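Thioesterase superfamily (Jannaschia sp., PDB 2OAF) probably hydrolyses acyl thioesters such as acyl-CoA, using a hotdog fold. Local coordinates at the interface of chains A and B and the interface of chains A and C. Residues are numbered along the deposited sequence; one frame, centred on the assembly and turned at random. Chains: chain A/B/C, Thioesterase superfamily.

Contact 1: the interface of chains A and B. Residues chain A 40, 44, 73-76; chain B 36-37, 40, 76, 78, 80.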
# COMPACT_ATOMS: atom_id res chain seq x y z
N PRO A 40 1.26 10.15 3.10
CA PRO A 40 -0.04 10.42 3.69
C PRO A 40 -0.56 9.26 4.51
O PRO A 40 -1.16 9.48 5.57
CB PRO A 40 -0.95 10.66 2.48
CG PRO A 40 -0.05 11.15 1.48
CD PRO A 40 1.21 10.35 1.64
N LEU A 44 -1.64 9.48 8.45
CA LEU A 44 -2.97 9.05 8.84
C LEU A 44 -2.90 7.96 9.90
O LEU A 44 -3.76 7.91 10.77
CB LEU A 44 -3.81 8.62 7.64
CG LEU A 44 -4.77 9.64 7.01
CD1 LEU A 44 -4.13 10.96 6.73
CD2 LEU A 44 -5.26 9.01 5.73
N PHE A 73 -12.17 12.32 5.88
CA PHE A 73 -11.34 13.44 5.50
C PHE A 73 -11.92 14.28 4.39
O PHE A 73 -12.49 13.75 3.44
CB PHE A 73 -9.96 12.94 5.11
CG PHE A 73 -9.18 12.53 6.27
CD1 PHE A 73 -9.34 11.26 6.79
CD2 PHE A 73 -8.34 13.41 6.90
CE1 PHE A 73 -8.64 10.87 7.90
CE2 PHE A 73 -7.64 13.02 8.01
CZ PHE A 73 -7.79 11.74 8.50
N VAL A 74 -11.80 15.59 4.54
CA VAL A 74 -12.24 16.50 3.53
C VAL A 74 -11.08 17.27 2.93
O VAL A 74 -11.19 17.85 1.84
CB VAL A 74 -13.35 17.45 4.05
CG1 VAL A 74 -14.62 16.62 4.37
CG2 VAL A 74 -12.86 18.25 5.26
N ARG A 75 -9.95 17.27 3.61
CA ARG A 75 -8.78 17.95 3.08
C ARG A 75 -7.51 17.42 3.73
O ARG A 75 -7.49 17.11 4.92
CB ARG A 75 -8.89 19.47 3.26
CG ARG A 75 -7.67 20.25 2.72
CD ARG A 75 -7.87 21.74 2.82
NE ARG A 75 -6.61 22.44 2.57
CZ ARG A 75 -6.07 22.70 1.38
NH1 ARG A 75 -6.67 22.34 0.25
NH2 ARG A 75 -4.90 23.33 1.31
N LEU A 76 -6.45 17.37 2.94
CA LEU A 76 -5.12 17.18 3.47
C LEU A 76 -4.12 18.00 2.68
O LEU A 76 -4.30 18.28 1.48
CB LEU A 76 -4.73 15.70 3.49
CG LEU A 76 -4.50 14.89 2.24
CD1 LEU A 76 -3.11 15.09 1.59
CD2 LEU A 76 -4.69 13.38 2.57
N THR B 36 -8.91 7.03 2.38
CA THR B 36 -8.27 8.29 2.09
C THR B 36 -6.79 8.10 1.84
O THR B 36 -6.28 8.71 0.93
CB THR B 36 -8.51 9.30 3.23
OG1 THR B 36 -9.92 9.48 3.41
CG2 THR B 36 -7.87 10.61 2.89
N GLY B 37 -6.13 7.24 2.59
CA GLY B 37 -4.71 6.96 2.42
C GLY B 37 -4.27 6.44 1.09
O GLY B 37 -3.12 6.57 0.76
N PRO B 40 -4.03 9.48 -2.61
CA PRO B 40 -2.81 10.10 -3.17
C PRO B 40 -2.10 9.18 -4.17
O PRO B 40 -1.55 9.63 -5.16
CB PRO B 40 -1.95 10.33 -1.93
CG PRO B 40 -2.98 10.49 -0.78
CD PRO B 40 -4.01 9.44 -1.14
N LEU B 76 1.94 18.49 -1.63
CA LEU B 76 0.66 18.02 -2.19
C LEU B 76 -0.52 18.53 -1.35
O LEU B 76 -0.41 18.72 -0.12
CB LEU B 76 0.67 16.52 -2.32
CG LEU B 76 0.58 15.57 -1.13
CD1 LEU B 76 -0.80 15.46 -0.64
CD2 LEU B 76 1.05 14.18 -1.59
N MSE B 78 -4.99 18.05 -1.30
CA MSE B 78 -6.17 17.38 -1.87
C MSE B 78 -7.39 17.78 -1.08
O MSE B 78 -7.32 17.84 0.15
CB MSE B 78 -6.01 15.87 -1.83
CG MSE B 78 -4.75 15.38 -2.53
SE MSE B 78 -4.61 13.48 -2.67
CE MSE B 78 -6.07 13.13 -3.87
N PHE B 80 -11.30 16.42 -0.67
CA PHE B 80 -12.13 15.22 -0.91
C PHE B 80 -13.62 15.64 -0.83
O PHE B 80 -14.09 16.04 0.24
CB PHE B 80 -11.79 14.16 0.11
CG PHE B 80 -10.32 13.88 0.19
CD1 PHE B 80 -9.68 13.18 -0.79
CD2 PHE B 80 -9.57 14.33 1.26
CE1 PHE B 80 -8.32 12.97 -0.75
CE2 PHE B 80 -8.23 14.08 1.33
CZ PHE B 80 -7.60 13.40 0.32
O HOH W 1 -12.23 9.45 5.03
O HOH W 2 -12.11 11.12 2.38
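A:Leu76 and B:Phe80 meet where strand 73-80 of one hotdog-fold thioesterase subunit runs antiparallel to its copy in the other. The leucine brings its CD2 methyl to the rim of the phenylalanine ring, in the ring plane and 3.7 Å from CZ of B:Phe80. Its CG sits between the backbone N and the carbonyl carbon (chi1 68°), pointing the branch at chain B, where CD1 of A:Leu76 meets CD1 of its two-fold mate B:Leu76 tip to tip in a tight 3.2 Å contact. The CD2 edge of the B:Phe80 ring lies along the A:Phe73–A:Val74 backbone, CD2 being 3.7 Å from O of A:Phe73. An alanine in place of B:Phe80 would probably open a gap beside A:Leu76 and leave its isobutyl group free to change rotamer. Backbone bonds fix the register: N of B:Phe80 gives to O of A:Val74, and A:Leu76 and B:Met78, a selenomethionine, exchange a pair of bonds. B:Thr36 crosses A:Phe73 at about a right angle, CG2 of B:Thr36 lying 3.8 Å from CB of A:Phe73. Its hydroxyl OG1 contacts two waters that reach N and O of A:Phe73. A:Pro40 and B:Pro40 slide past each other in opposite directions, their CG atoms 3.8 Å apart.

Contact 2: the interface of chains A and B. Residues chain A 9, 75, 77-80; chain B 74-77.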
# COMPACT_ATOMS: atom_id res chain seq x y z
N MSE A 9 3.07 26.96 8.60
CA MSE A 9 2.15 26.19 9.47
C MSE A 9 2.54 26.47 10.96
O MSE A 9 3.57 27.11 11.26
CB MSE A 9 2.17 24.67 9.07
CG MSE A 9 1.77 24.38 7.55
SE MSE A 9 1.08 22.53 6.89
CE MSE A 9 1.48 22.47 4.89
N ARG A 75 -9.95 17.27 3.61
CA ARG A 75 -8.78 17.95 3.08
C ARG A 75 -7.51 17.42 3.73
O ARG A 75 -7.49 17.11 4.92
CB ARG A 75 -8.89 19.47 3.26
CG ARG A 75 -7.67 20.25 2.72
CD ARG A 75 -7.87 21.74 2.82
NE ARG A 75 -6.61 22.44 2.57
CZ ARG A 75 -6.07 22.70 1.38
NH1 ARG A 75 -6.67 22.34 0.25
NH2 ARG A 75 -4.90 23.33 1.31
N GLU A 77 -3.10 18.46 3.38
CA GLU A 77 -2.00 19.16 2.73
C GLU A 77 -0.69 18.81 3.44
O GLU A 77 -0.66 18.65 4.66
CB GLU A 77 -2.25 20.65 2.69
CG GLU A 77 -2.36 21.28 4.03
CD GLU A 77 -2.32 22.81 3.97
OE1 GLU A 77 -1.42 23.36 3.29
OE2 GLU A 77 -3.15 23.45 4.63
N MSE A 78 0.38 18.64 2.67
CA MSE A 78 1.67 18.25 3.19
C MSE A 78 2.77 18.96 2.44
O MSE A 78 2.70 19.11 1.23
CB MSE A 78 1.88 16.74 3.04
CG MSE A 78 0.79 15.88 3.67
SE MSE A 78 1.20 14.00 3.61
CE MSE A 78 2.58 13.97 4.88
N ASP A 79 3.79 19.40 3.17
CA ASP A 79 5.02 19.92 2.58
C ASP A 79 6.14 18.98 2.92
O ASP A 79 6.27 18.56 4.05
CB ASP A 79 5.35 21.29 3.14
CG ASP A 79 4.37 22.35 2.72
OD1 ASP A 79 3.59 22.13 1.76
OD2 ASP A 79 4.37 23.40 3.37
N PHE A 80 6.95 18.63 1.93
CA PHE A 80 8.03 17.66 2.12
C PHE A 80 9.33 18.41 2.11
O PHE A 80 9.71 18.95 1.09
CB PHE A 80 8.02 16.59 1.03
CG PHE A 80 6.67 15.98 0.85
CD1 PHE A 80 6.15 15.16 1.81
CD2 PHE A 80 5.90 16.28 -0.27
CE1 PHE A 80 4.89 14.59 1.66
CE2 PHE A 80 4.65 15.77 -0.40
CZ PHE A 80 4.14 14.93 0.56
N VAL B 74 7.54 18.08 -3.43
CA VAL B 74 7.79 19.02 -2.33
C VAL B 74 6.49 19.48 -1.66
O VAL B 74 6.52 19.96 -0.53
CB VAL B 74 8.66 20.22 -2.76
CG1 VAL B 74 10.08 19.76 -3.08
CG2 VAL B 74 8.04 20.96 -3.93
N ARG B 75 5.36 19.31 -2.34
CA ARG B 75 4.06 19.61 -1.75
C ARG B 75 2.94 18.84 -2.43
O ARG B 75 2.98 18.56 -3.64
CB ARG B 75 3.77 21.11 -1.82
CG ARG B 75 2.38 21.52 -1.27
CD ARG B 75 2.28 23.06 -1.17
NE ARG B 75 0.89 23.47 -0.92
CZ ARG B 75 0.31 23.50 0.28
NH1 ARG B 75 1.00 23.19 1.37
NH2 ARG B 75 -0.96 23.87 0.40
N LEU B 76 1.94 18.49 -1.63
CA LEU B 76 0.66 18.02 -2.19
C LEU B 76 -0.52 18.53 -1.35
O LEU B 76 -0.41 18.72 -0.12
CB LEU B 76 0.67 16.52 -2.32
CG LEU B 76 0.58 15.57 -1.13
CD1 LEU B 76 -0.80 15.46 -0.64
CD2 LEU B 76 1.05 14.18 -1.59
N GLU B 77 -1.63 18.79 -2.03
CA GLU B 77 -2.86 19.14 -1.32
C GLU B 77 -4.02 18.55 -2.07
O GLU B 77 -4.00 18.50 -3.33
CB GLU B 77 -3.04 20.65 -1.14
CG GLU B 77 -3.12 21.44 -2.41
CD GLU B 77 -3.55 22.90 -2.20
OE1 GLU B 77 -4.63 23.15 -1.59
OE2 GLU B 77 -2.81 23.79 -2.68
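Strand 73-80 of chain A pairs antiparallel with strand 73-80 of chain B about a two-fold axis at Glu77, so that these edge strands join the sheets of two hotdog-fold subunits into one continuous sheet across the pair. Main-chain bonds link A:Met78, a selenomethionine, with B:Leu76 in both directions, and N of A:Phe80 gives to O of B:Val74. On one side of the joined strands lies a cluster of charged side chains. B:Arg75 extends from CG to NE with CG anti to the backbone N (chi1 178°), which carries its guanidinium across to A:Glu77 and A:Asp79. Its end-on pair NH1 and NH2 converges on one carboxylate oxygen, OE1 of A:Glu77, at 3.0 Å from NH2. NH1 comes nearly along the C-O axis of OE1, NH2 from above the carboxylate plane, the two planes being 75° apart. NH1 of B:Arg75 also reaches OD1 of A:Asp79 at 2.8 Å, on the syn side of that carboxylate but tilted 23° out of its plane, the two side chains lying side by side and pointing the same way. The acids probably offset the repulsion between the arginines, NH2 of A:Arg75 and NH2 of B:Arg75 being 4.1 Å apart. A:Phe80 turns its ring edge to B:Val74 CA and B:Leu76 CD2. In the reciprocal grip, NH1 of A:Arg75 meets the anti lone pair of B:Glu77 OE1 at 2.9 Å, whereas NH2 approaches the same oxygen from above the carboxylate plane.

Contact 3: the interface of chains A and C. Residues chain A 28-31; chain C 25, 28-30.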
# COMPACT_ATOMS: atom_id res chain seq x y z
N CYS A 28 10.28 2.42 0.02
CA CYS A 28 11.16 3.31 -0.76
C CYS A 28 11.12 3.06 -2.26
O CYS A 28 10.97 1.93 -2.71
CB CYS A 28 12.62 3.18 -0.27
SG CYS A 28 12.90 3.65 1.47
N ASP A 29 11.27 4.14 -3.03
CA ASP A 29 11.25 4.07 -4.47
C ASP A 29 12.69 4.02 -5.00
O ASP A 29 13.66 4.01 -4.21
CB ASP A 29 10.45 5.24 -5.04
CG ASP A 29 11.07 6.60 -4.76
OD1 ASP A 29 12.29 6.67 -4.47
OD2 ASP A 29 10.32 7.61 -4.83
N PRO A 30 12.85 3.89 -6.31
CA PRO A 30 14.24 3.79 -6.80
C PRO A 30 15.17 4.97 -6.54
O PRO A 30 16.36 4.82 -6.78
CB PRO A 30 14.05 3.53 -8.30
CG PRO A 30 12.73 2.85 -8.36
CD PRO A 30 11.89 3.64 -7.40
N ALA A 31 14.66 6.09 -6.04
CA ALA A 31 15.53 7.19 -5.59
C ALA A 31 16.02 6.97 -4.17
O ALA A 31 16.65 7.84 -3.64
CB ALA A 31 14.79 8.56 -5.68
N TRP C 25 6.71 3.24 -11.24
CA TRP C 25 7.75 3.71 -10.36
C TRP C 25 7.44 3.46 -8.88
O TRP C 25 8.28 2.99 -8.12
CB TRP C 25 7.94 5.19 -10.64
CG TRP C 25 8.71 5.95 -9.65
CD1 TRP C 25 8.22 6.66 -8.58
CD2 TRP C 25 10.12 6.14 -9.63
NE1 TRP C 25 9.25 7.26 -7.90
CE2 TRP C 25 10.42 6.96 -8.52
CE3 TRP C 25 11.17 5.72 -10.46
CZ2 TRP C 25 11.72 7.34 -8.22
CZ3 TRP C 25 12.44 6.11 -10.15
CH2 TRP C 25 12.71 6.91 -9.03
N CYS C 28 7.98 0.18 -7.20
CA CYS C 28 9.36 -0.33 -7.19
C CYS C 28 10.16 0.05 -5.98
O CYS C 28 9.98 1.13 -5.44
CB CYS C 28 10.13 0.16 -8.42
SG CYS C 28 9.39 -0.46 -9.98
N ASP C 29 11.09 -0.82 -5.60
CA ASP C 29 12.00 -0.58 -4.50
C ASP C 29 13.34 -0.03 -4.98
O ASP C 29 13.52 0.22 -6.18
CB ASP C 29 12.16 -1.85 -3.65
CG ASP C 29 12.74 -3.02 -4.41
OD1 ASP C 29 13.49 -2.83 -5.40
OD2 ASP C 29 12.44 -4.14 -3.97
N PRO C 30 14.24 0.29 -4.06
CA PRO C 30 15.52 0.76 -4.57
C PRO C 30 16.37 -0.18 -5.45
O PRO C 30 17.33 0.29 -6.02
CB PRO C 30 16.26 1.15 -3.30
CG PRO C 30 15.22 1.45 -2.32
CD PRO C 30 14.18 0.41 -2.60
O HOH W 3 17.95 2.83 -6.99
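This is a two-fold loop-to-loop interface between hotdog-fold thioesterase subunits, joining chain A to chain C in the deposited four-chain assembly, which may not be the biological one. A:Pro30 lies over one face of the indole of C:Trp25, with CD 3.5 Å from the centroid of the six-membered ring and offset toward its rim, a CH-pi contact. The two groups slide past each other in opposite directions, and CB of A:Pro30 reaches CZ3 of C:Trp25 at 3.6 Å. The indole CG stands anti to the backbone N (chi1 166°), placing the flat group against the A:Asp29–A:Pro30 turn. On the same face, toward the NE1 end, A:Asp29 crosses obliquely, its carboxylate plane 53° from the ring plane. From this raised position OD2 of A:Asp29 takes only a weak hydrogen bond from NE1 of C:Trp25, at 3.3 Å and bent to 129° at the hydrogen. The other oxygen, OD1 of A:Asp29, accepts from N of A:Ala31 at 2.9 Å, a bond within chain A that is likely to steady the carboxylate. Closer to the axis, CB of A:Cys28 packs against CG of C:Pro30 at 3.7 Å, and CG of A:Pro30 packs likewise on CB of C:Cys28. Water 3 bridges the carbonyl oxygens of A:Pro30 and C:Pro30.

Contacts 1 and 2 are neighbouring parts of one two-fold interface, their C-alpha centres about 10 Å apart, and they share A:Arg75 and B:Leu76 on strand 73-80. Contact 1 extends from that strand to helix 39-54 and the 3-10 helix 36-38, whereas contact 2 adds charge pairing to the strand junction. The C-alpha centre of contact 3 stands about 22 Å from that of contact 1 and 21 Å from that of contact 2; it uses the 3-10 helix 25-27 and the loop that follows it. Chain A thus meets B and C through separate surfaces, which would let strand-paired dimers associate into the deposited four-chain assembly.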